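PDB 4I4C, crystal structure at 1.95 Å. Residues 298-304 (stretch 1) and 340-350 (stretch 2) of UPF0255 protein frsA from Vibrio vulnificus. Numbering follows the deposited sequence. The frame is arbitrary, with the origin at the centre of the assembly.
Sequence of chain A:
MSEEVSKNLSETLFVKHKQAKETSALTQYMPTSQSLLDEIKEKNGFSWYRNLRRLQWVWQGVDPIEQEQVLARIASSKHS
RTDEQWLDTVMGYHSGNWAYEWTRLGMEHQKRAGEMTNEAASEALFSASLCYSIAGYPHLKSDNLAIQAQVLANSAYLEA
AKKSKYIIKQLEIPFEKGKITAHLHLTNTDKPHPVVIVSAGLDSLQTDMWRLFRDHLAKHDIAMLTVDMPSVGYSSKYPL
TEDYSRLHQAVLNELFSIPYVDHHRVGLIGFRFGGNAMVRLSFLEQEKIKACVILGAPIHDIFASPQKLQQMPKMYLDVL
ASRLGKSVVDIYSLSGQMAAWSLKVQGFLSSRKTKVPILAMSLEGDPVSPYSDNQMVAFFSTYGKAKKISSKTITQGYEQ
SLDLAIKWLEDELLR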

ATOM      1  N   PRO A 298      -4.816 -10.751   0.073  1.00 19.27           N
ATOM      2  CA  PRO A 298      -5.215 -11.752   1.076  1.00 19.88           C
ATOM      3  C   PRO A 298      -6.712 -12.019   0.990  1.00 20.86           C
ATOM      4  O   PRO A 298      -7.473 -11.551   1.848  1.00 20.33           O
ATOM      5  CB  PRO A 298      -4.886 -11.064   2.409  1.00 14.85           C
ATOM      6  CG  PRO A 298      -5.026  -9.602   2.113  1.00 23.40           C
ATOM      7  CD  PRO A 298      -4.590  -9.422   0.670  1.00 23.47           C
ATOM      8  N   ILE A 299      -7.127 -12.761  -0.034  1.00 31.99           N
ATOM      9  CA  ILE A 299      -8.546 -12.989  -0.316  1.00 25.89           C
ATOM     10  C   ILE A 299      -9.265 -13.756   0.784  1.00 22.40           C
ATOM     11  O   ILE A 299     -10.383 -13.411   1.170  1.00 21.32           O
ATOM     12  CB  ILE A 299      -8.736 -13.750  -1.639  1.00 21.21           C
ATOM     13  CG1 ILE A 299      -8.273 -12.909  -2.830  1.00 22.58           C
ATOM     14  CG2 ILE A 299     -10.191 -14.175  -1.822  1.00 25.65           C
ATOM     15  CD1 ILE A 299      -8.783 -11.490  -2.830  1.00 23.90           C
ATOM     16  N   HIS A 300      -8.630 -14.809   1.281  1.00 20.50           N
ATOM     17  CA  HIS A 300      -9.296 -15.691   2.221  1.00 21.12           C
ATOM     18  C   HIS A 300      -8.355 -16.429   3.165  1.00 28.97           C
ATOM     19  O   HIS A 300      -8.537 -16.383   4.389  1.00 20.60           O
ATOM     20  CB  HIS A 300     -10.148 -16.731   1.483  1.00 23.77           C
ATOM     21  CG  HIS A 300     -10.573 -17.886   2.346  1.00 27.83           C
ATOM     22  ND1 HIS A 300     -11.540 -17.770   3.325  1.00 30.67           N
ATOM     23  CD2 HIS A 300     -10.159 -19.176   2.377  1.00 27.07           C
ATOM     24  CE1 HIS A 300     -11.705 -18.941   3.918  1.00 27.74           C
ATOM     25  NE2 HIS A 300     -10.881 -19.811   3.360  1.00 27.89           N
ATOM     26  N   ASP A 301      -7.369 -17.124   2.594  1.00 24.99           N
ATOM     27  CA  ASP A 301      -6.632 -18.147   3.340  1.00 29.71           C
ATOM     28  C   ASP A 301      -6.025 -17.661   4.658  1.00 28.76           C
ATOM     29  O   ASP A 301      -6.307 -18.223   5.710  1.00 31.90           O
ATOM     30  CB  ASP A 301      -5.558 -18.817   2.475  1.00 33.92           C
ATOM     31  CG  ASP A 301      -5.001 -20.068   3.121  1.00 39.22           C
ATOM     32  OD1 ASP A 301      -5.653 -21.129   3.028  1.00 44.27           O
ATOM     33  OD2 ASP A 301      -3.920 -19.988   3.736  1.00 44.98           O
ATOM     34  N   ILE A 302      -5.202 -16.617   4.596  1.00 33.14           N
ATOM     35  CA  ILE A 302      -4.542 -16.116   5.798  1.00 31.60           C
ATOM     36  C   ILE A 302      -5.551 -15.588   6.828  1.00 33.18           C
ATOM     37  O   ILE A 302      -5.413 -15.848   8.023  1.00 30.81           O
ATOM     38  CB  ILE A 302      -3.444 -15.055   5.477  1.00 25.01           C
ATOM     39  CG1 ILE A 302      -2.823 -14.510   6.759  1.00 31.51           C
ATOM     40  CG2 ILE A 302      -3.994 -13.902   4.662  1.00 25.35           C
ATOM     41  CD1 ILE A 302      -1.950 -15.509   7.481  1.00 38.03           C
ATOM     42  N   PHE A 303      -6.569 -14.869   6.359  1.00 28.28           N
ATOM     43  CA  PHE A 303      -7.557 -14.273   7.256  1.00 31.23           C
ATOM     44  C   PHE A 303      -8.316 -15.333   8.039  1.00 32.91           C
ATOM     45  O   PHE A 303      -8.717 -15.123   9.187  1.00 38.43           O
ATOM     46  CB  PHE A 303      -8.537 -13.406   6.465  1.00 31.08           C
ATOM     47  CG  PHE A 303      -7.967 -12.082   6.055  1.00 32.57           C
ATOM     48  CD1 PHE A 303      -6.888 -11.542   6.732  1.00 27.52           C
ATOM     49  CD2 PHE A 303      -8.502 -11.382   4.995  1.00 34.19           C
ATOM     50  CE1 PHE A 303      -6.363 -10.333   6.360  1.00 31.07           C
ATOM     51  CE2 PHE A 303      -7.969 -10.154   4.623  1.00 32.83           C
ATOM     52  CZ  PHE A 303      -6.899  -9.635   5.306  1.00 25.23           C
ATOM     53  N   ALA A 304      -8.480 -16.484   7.407  1.00 29.90           N
ATOM     54  CA  ALA A 304      -9.255 -17.571   7.971  1.00 34.08           C
ATOM     55  C   ALA A 304      -8.378 -18.552   8.739  1.00 31.93           C
ATOM     56  O   ALA A 304      -8.857 -19.599   9.167  1.00 31.85           O
ATOM     57  CB  ALA A 304     -10.010 -18.297   6.855  1.00 34.01           C
ATOM     58  N   ALA A 340     -13.337 -12.306   9.656  1.00 28.22           N
ATOM     59  CA  ALA A 340     -14.444 -11.604   9.010  1.00 29.85           C
ATOM     60  C   ALA A 340     -14.055 -10.837   7.742  1.00 29.86           C
ATOM     61  O   ALA A 340     -14.925 -10.314   7.037  1.00 30.75           O
ATOM     62  CB  ALA A 340     -15.130 -10.680   9.993  1.00 30.67           C
ATOM     63  N   TRP A 341     -12.759 -10.785   7.443  1.00 29.46           N
ATOM     64  CA  TRP A 341     -12.267 -10.012   6.304  1.00 30.17           C
ATOM     65  C   TRP A 341     -12.133 -10.845   5.044  1.00 29.58           C
ATOM     66  O   TRP A 341     -11.965 -10.298   3.951  1.00 30.46           O
ATOM     67  CB  TRP A 341     -10.909  -9.368   6.619  1.00 29.76           C
ATOM     68  CG  TRP A 341     -10.956  -8.287   7.648  1.00 30.39           C
ATOM     69  CD1 TRP A 341     -12.066  -7.681   8.164  1.00 35.11           C
ATOM     70  CD2 TRP A 341      -9.835  -7.678   8.282  1.00 39.67           C
ATOM     71  NE1 TRP A 341     -11.704  -6.735   9.086  1.00 39.35           N
ATOM     72  CE2 TRP A 341     -10.336  -6.714   9.177  1.00 45.06           C
ATOM     73  CE3 TRP A 341      -8.451  -7.857   8.183  1.00 42.62           C
ATOM     74  CZ2 TRP A 341      -9.503  -5.933   9.969  1.00 46.84           C
ATOM     75  CZ3 TRP A 341      -7.627  -7.078   8.967  1.00 43.61           C
ATOM     76  CH2 TRP A 341      -8.155  -6.128   9.850  1.00 43.65           C
ATOM     77  N   SER A 342     -12.170 -12.164   5.205  1.00 26.75           N
ATOM     78  CA  SER A 342     -12.209 -13.079   4.073  1.00 24.86           C
ATOM     79  C   SER A 342     -13.438 -12.832   3.202  1.00 23.95           C
ATOM     80  O   SER A 342     -14.549 -12.709   3.710  1.00 30.44           O
ATOM     81  CB  SER A 342     -12.217 -14.528   4.568  1.00 22.54           C
ATOM     82  OG  SER A 342     -12.800 -15.411   3.611  1.00 32.51           O
ATOM     83  N   LEU A 343     -13.226 -12.781   1.894  1.00 26.91           N
ATOM     84  CA  LEU A 343     -14.295 -12.534   0.934  1.00 34.34           C
ATOM     85  C   LEU A 343     -15.136 -13.791   0.711  1.00 29.00           C
ATOM     86  O   LEU A 343     -16.211 -13.731   0.128  1.00 25.93           O
ATOM     87  CB  LEU A 343     -13.726 -12.040  -0.398  1.00 34.34           C
ATOM     88  CG  LEU A 343     -13.116 -10.639  -0.446  1.00 33.44           C
ATOM     89  CD1 LEU A 343     -12.572 -10.354  -1.848  1.00 32.62           C
ATOM     90  CD2 LEU A 343     -14.135  -9.595  -0.052  1.00 30.07           C
ATOM     91  N   LYS A 344     -14.619 -14.923   1.171  1.00 26.70           N
ATOM     92  CA  LYS A 344     -15.371 -16.164   1.213  1.00 33.98           C
ATOM     93  C   LYS A 344     -16.280 -16.144   2.445  1.00 33.66           C
ATOM     94  O   LYS A 344     -17.474 -16.436   2.348  1.00 31.82           O
ATOM     95  CB  LYS A 344     -14.418 -17.363   1.273  1.00 29.91           C
ATOM     96  CG  LYS A 344     -15.073 -18.710   1.040  1.00 39.16           C
ATOM     97  CD  LYS A 344     -14.175 -19.828   1.535  1.00 40.51           C
ATOM     98  CE  LYS A 344     -14.087 -20.951   0.516  1.00 43.27           C
ATOM     99  NZ  LYS A 344     -15.417 -21.537   0.230  1.00 44.99           N
ATOM    100  N   VAL A 345     -15.716 -15.786   3.598  1.00 22.96           N
ATOM    101  CA  VAL A 345     -16.496 -15.650   4.824  1.00 26.40           C
ATOM    102  C   VAL A 345     -17.620 -14.607   4.695  1.00 33.21           C
ATOM    103  O   VAL A 345     -18.695 -14.748   5.293  1.00 35.36           O
ATOM    104  CB  VAL A 345     -15.591 -15.384   6.036  1.00 31.47           C
ATOM    105  CG1 VAL A 345     -16.418 -15.137   7.297  1.00 32.59           C
ATOM    106  CG2 VAL A 345     -14.659 -16.568   6.231  1.00 28.57           C
ATOM    107  N   GLN A 346     -17.393 -13.595   3.867  1.00 33.84           N
ATOM    108  CA  GLN A 346     -18.410 -12.577   3.619  1.00 35.90           C
ATOM    109  C   GLN A 346     -19.471 -12.989   2.580  1.00 33.49           C
ATOM    110  O   GLN A 346     -20.514 -12.347   2.472  1.00 39.75           O
ATOM    111  CB  GLN A 346     -17.753 -11.258   3.227  1.00 28.52           C
ATOM    112  CG  GLN A 346     -16.794 -10.730   4.272  1.00 30.37           C
ATOM    113  CD  GLN A 346     -16.268  -9.362   3.914  1.00 35.53           C
ATOM    114  OE1 GLN A 346     -16.829  -8.691   3.053  1.00 32.65           O
ATOM    115  NE2 GLN A 346     -15.186  -8.940   4.565  1.00 37.28           N
ATOM    116  N   GLY A 347     -19.197 -14.050   1.825  1.00 27.17           N
ATOM    117  CA  GLY A 347     -20.182 -14.653   0.930  1.00 24.99           C
ATOM    118  C   GLY A 347     -20.034 -14.310  -0.543  1.00 30.11           C
ATOM    119  O   GLY A 347     -20.887 -14.652  -1.371  1.00 25.47           O
ATOM    120  N   PHE A 348     -18.935 -13.646  -0.885  1.00 33.09           N
ATOM    121  CA  PHE A 348     -18.723 -13.171  -2.247  1.00 32.65           C
ATOM    122  C   PHE A 348     -18.151 -14.228  -3.179  1.00 32.18           C
ATOM    123  O   PHE A 348     -18.032 -14.004  -4.386  1.00 35.06           O
ATOM    124  CB  PHE A 348     -17.788 -11.953  -2.237  1.00 36.15           C
ATOM    125  CG  PHE A 348     -18.422 -10.705  -1.698  1.00 29.42           C
ATOM    126  CD1 PHE A 348     -19.240  -9.928  -2.507  1.00 37.45           C
ATOM    127  CD2 PHE A 348     -18.208 -10.311  -0.393  1.00 30.60           C
ATOM    128  CE1 PHE A 348     -19.827  -8.776  -2.017  1.00 39.14           C
ATOM    129  CE2 PHE A 348     -18.792  -9.165   0.101  1.00 32.35           C
ATOM    130  CZ  PHE A 348     -19.604  -8.395  -0.715  1.00 30.18           C
ATOM    131  N   LEU A 349     -17.769 -15.371  -2.624  1.00 32.06           N
ATOM    132  CA  LEU A 349     -17.035 -16.361  -3.410  1.00 29.98           C
ATOM    133  C   LEU A 349     -17.682 -17.745  -3.365  1.00 38.87           C
ATOM    134  O   LEU A 349     -16.987 -18.763  -3.283  1.00 40.90           O
ATOM    135  CB  LEU A 349     -15.580 -16.441  -2.942  1.00 26.20           C
ATOM    136  CG  LEU A 349     -14.752 -15.168  -3.141  1.00 31.39           C
ATOM    137  CD1 LEU A 349     -13.350 -15.378  -2.596  1.00 24.61           C
ATOM    138  CD2 LEU A 349     -14.712 -14.759  -4.624  1.00 37.38           C
ATOM    139  N   SER A 350     -19.011 -17.773  -3.448  1.00 38.14           N
ATOM    140  CA  SER A 350     -19.769 -19.013  -3.292  1.00 38.04           C
ATOM    141  C   SER A 350     -20.602 -19.396  -4.512  1.00 38.10           C
ATOM    142  O   SER A 350     -20.574 -20.545  -4.948  1.00 41.33           O
ATOM    143  CB  SER A 350     -20.685 -18.913  -2.080  1.00 39.43           C
ATOM    144  OG  SER A 350     -19.946 -18.843  -0.885  1.00 37.32           O
TER

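Two irregular pieces of chain can pack closely without a shared helix or sheet, provided a few polar bonds fix the register and the side chains between them fit. Residues 298-304 and 340-350 of frsA illustrate the principle. They bury 433 Å² between them, and the nearest CA atoms across the contact are those of H300 and S342, 4.3 Å apart.

Two hydrogen bonds set this register. The amide N of L343 donates to the carbonyl O of I299 at 3.0 Å, nearly straight at 169°, and this I299 oxygen lies 3.4 Å from the CA of S342 in a CA-H...O contact. The carbonyl thus projects into a notch formed by the backbone of S342 and L343. Beside it, ND1 of H300 and OG of S342 are 2.7 Å apart and hydrogen bonded. Serine suits this place because its hydroxyl sits on a short stem and can serve several partners at once: S342 OG also accepts from N of V345 at 2.9 Å and, weakly, from N of K344 at 3.1 Å. The group that meets the histidine therefore also ties down the start of the turn that follows.

The imidazole, with chi1 in t, offers stretch 2 both an edge and a face. S342 OG and V345 CG2 lie at its edge, near the ring plane, while the aliphatic part of K344 covers one face, with K344 CD 3.7 Å from the centroid of the H300 ring. A long side chain does two jobs here: its methylenes pack on the ring, and its end leads away from stretch 1, keeping the charged amine out of the contact.

On one flank, F303 points toward stretch 2 and presents a flat surface to W341. CB of W341 rests over one face of the F303 ring, 3.9 Å from the centroid of that ring, and the indole then turns its edge toward the phenyl face. The F303 ring and the six-membered ring of W341 have centroids 5.4 Å apart and planes at 81°. The CB and the ring edge of W341 thus both lie against the flat face of F303, and both residues are buried.

I299 extends the apolar packing beyond the carbonyl notch. Its branched side chain reaches two leucines: I299 CD1 approaches CD1 of L343 at 4.1 Å, and I299 CG2 meets CD1 of L349 more tightly, at 3.5 Å, while also lying 4.4 Å from CB of L343. Both leucines adopt the same m,t rotamer. All three residues are buried, as befits side chains with no polar group to satisfy.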